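Local coordinates for snrnp sm-like protein (Pyrococcus abyssi, PDB 1H64) that probably binds RNA as a ring of seven identical subunits, each built on the Sm fold, at residues V19-K22 against K23-F27; M47-G51 against E52-R56. One frame throughout, in Å; residues are numbered along the deposited sequence.

Contact 1: V19-K22 against K23-F27; sequences VILK and KGFEF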
ATOM      1  N   VAL C  19      21.814   2.090  -1.569  1.00 23.04           N
ATOM      2  CA  VAL C  19      20.411   1.736  -1.314  1.00 22.66           C
ATOM      3  C   VAL C  19      19.569   2.726  -2.123  1.00 23.09           C
ATOM      4  O   VAL C  19      19.524   3.922  -1.803  1.00 25.17           O
ATOM      5  CB  VAL C  19      20.054   1.842   0.194  1.00 21.88           C
ATOM      6  CG1 VAL C  19      18.571   1.496   0.415  1.00 23.78           C
ATOM      7  CG2 VAL C  19      20.954   0.901   1.023  1.00 18.48           C
ATOM      8  N   ILE C  20      18.930   2.226  -3.177  1.00 19.29           N
ATOM      9  CA  ILE C  20      18.088   3.026  -4.057  1.00 23.70           C
ATOM     10  C   ILE C  20      16.642   3.040  -3.560  1.00 25.68           C
ATOM     11  O   ILE C  20      16.021   1.983  -3.373  1.00 19.53           O
ATOM     12  CB  ILE C  20      18.110   2.471  -5.492  1.00 21.61           C
ATOM     13  CG1 ILE C  20      19.553   2.361  -5.988  1.00 29.16           C
ATOM     14  CG2 ILE C  20      17.315   3.377  -6.419  1.00 24.14           C
ATOM     15  CD1 ILE C  20      19.674   1.758  -7.383  1.00 29.30           C
ATOM     16  N   LEU C  21      16.111   4.238  -3.340  1.00 24.32           N
ATOM     17  CA  LEU C  21      14.746   4.372  -2.861  1.00 30.69           C
ATOM     18  C   LEU C  21      13.798   4.625  -4.030  1.00 33.71           C
ATOM     19  O   LEU C  21      14.225   4.989  -5.122  1.00 33.31           O
ATOM     20  CB  LEU C  21      14.677   5.500  -1.828  1.00 31.74           C
ATOM     21  CG  LEU C  21      15.708   5.281  -0.710  1.00 35.84           C
ATOM     22  CD1 LEU C  21      15.915   6.565   0.048  1.00 37.58           C
ATOM     23  CD2 LEU C  21      15.254   4.149   0.224  1.00 35.08           C
ATOM     24  N   LYS C  22      12.508   4.411  -3.797  1.00 40.99           N
ATOM     25  CA  LYS C  22      11.493   4.590  -4.832  1.00 47.70           C
ATOM     26  C   LYS C  22      11.326   6.047  -5.270  1.00 52.29           C
ATOM     27  O   LYS C  22      10.219   6.467  -5.595  1.00 56.13           O
ATOM     28  CB  LYS C  22      10.148   4.056  -4.326  1.00 45.90           C
ATOM     29  CG  LYS C  22      10.248   2.701  -3.634  1.00 45.73           C
ATOM     30  CD  LYS C  22       8.879   2.170  -3.205  1.00 45.81           C
ATOM     31  CE  LYS C  22       8.999   0.832  -2.480  1.00 40.22           C
ATOM     32  NZ  LYS C  22       7.653   0.245  -2.183  1.00 45.65           N
ATOM     33  N   LYS C  23      12.417   6.812  -5.309  1.00 58.70           N
ATOM     34  CA  LYS C  23      12.327   8.224  -5.683  1.00 60.50           C
ATOM     35  C   LYS C  23      13.493   8.813  -6.492  1.00 63.15           C
ATOM     36  O   LYS C  23      13.525  10.027  -6.724  1.00 65.20           O
ATOM     37  CB  LYS C  23      12.150   9.069  -4.416  1.00 62.32           C
ATOM     38  CG  LYS C  23      10.968   8.668  -3.538  1.00 62.90           C
ATOM     39  CD  LYS C  23       9.653   9.206  -4.073  1.00 63.65           C
ATOM     40  CE  LYS C  23       9.591  10.723  -3.952  1.00 63.51           C
ATOM     41  NZ  LYS C  23       8.273  11.267  -4.382  1.00 65.82           N
ATOM     42  N   GLY C  24      14.436   7.987  -6.940  1.00 63.32           N
ATOM     43  CA  GLY C  24      15.574   8.535  -7.671  1.00 61.56           C
ATOM     44  C   GLY C  24      16.362   9.269  -6.604  1.00 58.88           C
ATOM     45  O   GLY C  24      17.101  10.228  -6.846  1.00 60.09           O
ATOM     46  N   PHE C  25      16.162   8.761  -5.396  1.00 53.34           N
ATOM     47  CA  PHE C  25      16.728   9.244  -4.151  1.00 46.01           C
ATOM     48  C   PHE C  25      17.528   8.057  -3.585  1.00 42.50           C
ATOM     49  O   PHE C  25      17.067   6.915  -3.663  1.00 34.49           O
ATOM     50  CB  PHE C  25      15.533   9.589  -3.270  1.00 50.59           C
ATOM     51  CG  PHE C  25      15.878  10.165  -1.948  1.00 54.93           C
ATOM     52  CD1 PHE C  25      16.536  11.382  -1.853  1.00 57.07           C
ATOM     53  CD2 PHE C  25      15.458   9.528  -0.788  1.00 56.82           C
ATOM     54  CE1 PHE C  25      16.765  11.954  -0.616  1.00 60.80           C
ATOM     55  CE2 PHE C  25      15.682  10.088   0.451  1.00 58.81           C
ATOM     56  CZ  PHE C  25      16.330  11.301   0.540  1.00 62.30           C
ATOM     57  N   GLU C  26      18.707   8.294  -3.015  1.00 36.08           N
ATOM     58  CA  GLU C  26      19.475   7.161  -2.497  1.00 36.49           C
ATOM     59  C   GLU C  26      20.363   7.367  -1.284  1.00 34.76           C
ATOM     60  O   GLU C  26      20.629   8.491  -0.868  1.00 30.42           O
ATOM     61  CB  GLU C  26      20.303   6.532  -3.629  1.00 38.35           C
ATOM     62  CG  GLU C  26      20.952   7.512  -4.593  1.00 50.99           C
ATOM     63  CD  GLU C  26      21.547   6.819  -5.817  1.00 53.80           C
ATOM     64  OE1 GLU C  26      20.790   6.149  -6.552  1.00 57.42           O
ATOM     65  OE2 GLU C  26      22.768   6.943  -6.051  1.00 57.86           O
ATOM     66  N   PHE C  27      20.779   6.253  -0.690  1.00 27.96           N
ATOM     67  CA  PHE C  27      21.667   6.284   0.454  1.00 31.00           C
ATOM     68  C   PHE C  27      22.892   5.459   0.102  1.00 33.77           C
ATOM     69  O   PHE C  27      22.801   4.496  -0.665  1.00 29.89           O
ATOM     70  CB  PHE C  27      21.030   5.673   1.700  1.00 31.48           C
ATOM     71  CG  PHE C  27      19.984   6.529   2.348  1.00 31.54           C
ATOM     72  CD1 PHE C  27      18.639   6.192   2.253  1.00 32.47           C
ATOM     73  CD2 PHE C  27      20.344   7.640   3.101  1.00 33.25           C
ATOM     74  CE1 PHE C  27      17.669   6.943   2.902  1.00 36.70           C
ATOM     75  CE2 PHE C  27      19.379   8.401   3.758  1.00 33.38           C
ATOM     76  CZ  PHE C  27      18.038   8.050   3.658  1.00 34.98           C
TER
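Val19 and Phe27 face each other as a hydrogen-bonded antiparallel pair, Val19 N giving its hydrogen to Phe27 O at 2.8 Å in a nearly straight bond and Phe27 N returning one to Val19 O at 2.9 Å. A further backbone bond, Leu21 N to Phe25 O, lies next to the turn, where Gly24 takes a positive phi, a conformation easy for a residue without a side chain. Leu21 is the apolar centre of one face. Its CG stands anti to the carbonyl carbon (chi1 -54°), and the branch ending in CD1 leans over to Phe27, with CD1 3.4 Å from ring atom CE1. CD1 also meets the Phe25 ring obliquely, although the modelled spacing there is too tight to trust. Val19 continues this face beside Phe27, CB to CB 4.2 Å. On the reverse side Ile20 and Glu26 run side by side, and Ile20 CG1 comes 4.0 Å from Glu26 OE1. Ile20 packs on Leu68 and on Tyr57 of a neighbouring subunit, while the Glu26 chain also lies on Ile48. Branched and aromatic residues thus suit the Leu21 face, which runs into the interior of the subunit and against Leu68 of another subunit, so dispersion and shape hold the side chains while the backbone bonds fix the strands.

Contact 2: M47-G51 against E52-R56; sequences MIQDG and EVVKR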
ATOM      1  N   MET C  47      22.964  10.766   2.393  1.00 34.23           N
ATOM      2  CA  MET C  47      21.770  10.747   1.568  1.00 30.79           C
ATOM      3  C   MET C  47      22.131  11.481   0.285  1.00 35.15           C
ATOM      4  O   MET C  47      22.646  12.612   0.316  1.00 34.48           O
ATOM      5  CB  MET C  47      20.617  11.450   2.282  1.00 31.87           C
ATOM      6  CG  MET C  47      19.391  11.641   1.412  1.00 32.13           C
ATOM      7  SD  MET C  47      18.173  12.665   2.251  1.00 42.28           S
ATOM      8  CE  MET C  47      17.735  11.595   3.620  1.00 40.37           C
ATOM      9  N   ILE C  48      21.891  10.833  -0.844  1.00 30.45           N
ATOM     10  CA  ILE C  48      22.199  11.423  -2.135  1.00 35.34           C
ATOM     11  C   ILE C  48      20.919  11.788  -2.877  1.00 37.86           C
ATOM     12  O   ILE C  48      20.008  10.966  -2.997  1.00 34.82           O
ATOM     13  CB  ILE C  48      23.023  10.450  -3.002  1.00 37.46           C
ATOM     14  CG1 ILE C  48      24.357  10.142  -2.307  1.00 41.40           C
ATOM     15  CG2 ILE C  48      23.243  11.034  -4.383  1.00 40.42           C
ATOM     16  CD1 ILE C  48      25.181  11.367  -1.985  1.00 43.43           C
ATOM     17  N   GLN C  49      20.859  13.024  -3.368  1.00 38.06           N
ATOM     18  CA  GLN C  49      19.701  13.518  -4.105  1.00 41.82           C
ATOM     19  C   GLN C  49      20.161  14.148  -5.409  1.00 48.28           C
ATOM     20  O   GLN C  49      20.891  15.142  -5.401  1.00 49.80           O
ATOM     21  CB  GLN C  49      18.954  14.567  -3.287  1.00 46.36           C
ATOM     22  CG  GLN C  49      17.750  15.147  -4.003  1.00 53.69           C
ATOM     23  CD  GLN C  49      17.458  16.578  -3.590  1.00 58.07           C
ATOM     24  OE1 GLN C  49      16.450  17.157  -3.995  1.00 62.54           O
ATOM     25  NE2 GLN C  49      18.347  17.161  -2.790  1.00 59.80           N
ATOM     26  N   ASP C  50      19.733  13.578  -6.530  1.00 47.92           N
ATOM     27  CA  ASP C  50      20.115  14.095  -7.836  1.00 51.57           C
ATOM     28  C   ASP C  50      21.631  14.215  -7.956  1.00 51.71           C
ATOM     29  O   ASP C  50      22.141  15.183  -8.517  1.00 52.45           O
ATOM     30  CB  ASP C  50      19.470  15.466  -8.083  1.00 55.66           C
ATOM     31  CG  ASP C  50      17.965  15.379  -8.282  1.00 59.48           C
ATOM     32  OD1 ASP C  50      17.274  14.812  -7.409  1.00 63.78           O
ATOM     33  OD2 ASP C  50      17.470  15.886  -9.310  1.00 62.87           O
ATOM     34  N   GLY C  51      22.347  13.232  -7.418  1.00 51.23           N
ATOM     35  CA  GLY C  51      23.799  13.238  -7.501  1.00 49.51           C
ATOM     36  C   GLY C  51      24.595  13.910  -6.392  1.00 48.69           C
ATOM     37  O   GLY C  51      25.812  13.756  -6.345  1.00 48.08           O
ATOM     38  N   GLU C  52      23.947  14.642  -5.489  1.00 46.69           N
ATOM     39  CA  GLU C  52      24.711  15.305  -4.435  1.00 43.61           C
ATOM     40  C   GLU C  52      24.355  14.934  -2.996  1.00 41.15           C
ATOM     41  O   GLU C  52      23.226  14.535  -2.691  1.00 35.86           O
ATOM     42  CB  GLU C  52      24.645  16.829  -4.631  1.00 48.63           C
ATOM     43  CG  GLU C  52      23.276  17.466  -4.446  1.00 51.25           C
ATOM     44  CD  GLU C  52      23.124  18.740  -5.260  1.00 55.97           C
ATOM     45  OE1 GLU C  52      24.087  19.539  -5.316  1.00 55.68           O
ATOM     46  OE2 GLU C  52      22.041  18.943  -5.844  1.00 58.76           O
ATOM     47  N   VAL C  53      25.343  15.062  -2.118  1.00 35.86           N
ATOM     48  CA  VAL C  53      25.175  14.749  -0.705  1.00 35.31           C
ATOM     49  C   VAL C  53      24.352  15.833  -0.014  1.00 36.34           C
ATOM     50  O   VAL C  53      24.735  17.007  -0.004  1.00 36.17           O
ATOM     51  CB  VAL C  53      26.553  14.642  -0.013  1.00 35.94           C
ATOM     52  CG1 VAL C  53      26.382  14.400   1.482  1.00 33.60           C
ATOM     53  CG2 VAL C  53      27.364  13.532  -0.658  1.00 34.79           C
ATOM     54  N   VAL C  54      23.226  15.450   0.579  1.00 35.16           N
ATOM     55  CA  VAL C  54      22.398  16.441   1.252  1.00 33.51           C
ATOM     56  C   VAL C  54      22.257  16.197   2.748  1.00 34.58           C
ATOM     57  O   VAL C  54      21.719  17.040   3.471  1.00 36.21           O
ATOM     58  CB  VAL C  54      21.002  16.552   0.585  1.00 36.42           C
ATOM     59  CG1 VAL C  54      21.168  16.979  -0.865  1.00 36.05           C
ATOM     60  CG2 VAL C  54      20.256  15.224   0.674  1.00 33.26           C
ATOM     61  N   LYS C  55      22.756  15.051   3.210  1.00 32.59           N
ATOM     62  CA  LYS C  55      22.725  14.690   4.626  1.00 33.38           C
ATOM     63  C   LYS C  55      23.769  13.602   4.900  1.00 29.96           C
ATOM     64  O   LYS C  55      24.163  12.857   3.998  1.00 34.92           O
ATOM     65  CB  LYS C  55      21.338  14.163   5.036  1.00 35.29           C
ATOM     66  CG  LYS C  55      20.194  15.171   4.976  1.00 41.86           C
ATOM     67  CD  LYS C  55      19.927  15.849   6.323  1.00 42.45           C
ATOM     68  CE  LYS C  55      19.273  14.889   7.312  1.00 46.72           C
ATOM     69  NZ  LYS C  55      18.609  15.585   8.462  1.00 40.70           N
ATOM     70  N   ARG C  56      24.226  13.526   6.144  1.00 30.43           N
ATOM     71  CA  ARG C  56      25.187  12.509   6.541  1.00 31.58           C
ATOM     72  C   ARG C  56      24.741  11.968   7.875  1.00 32.49           C
ATOM     73  O   ARG C  56      24.154  12.688   8.688  1.00 33.98           O
ATOM     74  CB  ARG C  56      26.613  13.070   6.632  1.00 37.13           C
ATOM     75  CG  ARG C  56      27.276  13.201   5.273  1.00 39.75           C
ATOM     76  CD  ARG C  56      28.709  13.704   5.353  1.00 44.97           C
ATOM     77  NE  ARG C  56      29.221  13.992   4.017  1.00 49.90           N
ATOM     78  CZ  ARG C  56      30.276  14.756   3.761  1.00 49.06           C
ATOM     79  NH1 ARG C  56      30.953  15.317   4.753  1.00 54.49           N
ATOM     80  NH2 ARG C  56      30.637  14.978   2.508  1.00 47.82           N
TER
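The side-chain amide of Gln49 points its nitrogen at Val54, NE2 lying 3.4 Å from CG1, with the two side chains crossing at about a right angle. Among the flat backbone groups, the Gln49 carbonyl receives Glu52 N from above its plane, 63° out of it, at 3.1 Å. The Lys55 carbonyl likewise takes Met47 N from above. Gln49 N bonds to Glu52 O at 2.9 Å, and Val54 N to Met47 O. Because Met47 thus bonds to both Val54 and Lys55, the second strand carries an extra residue there, a beta bulge with Val54 and Lys55 opposite Met47; the Val54 backbone angles are roughly those of the classic type, with a psi of -8° rather than an extended value. Side chains follow this layout. Met47, its CG anti to the backbone N, lays SD 3.7 Å from Val54 CG2 and sets CB 3.9 Å from Lys55 CB; a flexible thioether suits a place that also borders Phe25 and Phe27. Across the sheet Ile48 folds back at chi2 (-56°), bringing CD1 to 3.3 Å from Val53 CG2, a tight contact. With Ile48 cut back to an alanine, Val53 CG2 would probably lose its close neighbour CD1, and Glu26 part of its cover. Asp50 and Gly51 sit at the bend with positive phi, and at Gly51 a side chain would collide with the preceding carbonyl oxygen. The whole is a two-residue beta hairpin with a type I' turn followed by a bulge, at the exposed end of the strand pair whose turn links the Sm1 and Sm2 motifs of the Sm fold.

Contacts 1 and 2 are hairpins that follow in series along the chain, in one curved antiparallel sheet, their centres about 10 Å apart. Strand 25-34 carries one arm of contact 1 and strand 45-49 one arm of contact 2; the two are neighbours, probably joined here by a bond from Ile48 N to Glu26 O, 2.7 Å long. Contact 1 is partly buried, and its aromatic layer extends outward onto Met47, the one buried residue of contact 2. Beyond that methionine the second hairpin is a surface feature, with charged and amide groups around a tight turn. Contact 1 packs against two neighbouring subunits, contact 2 against one of these, so both lie at subunit interfaces of the heptamer.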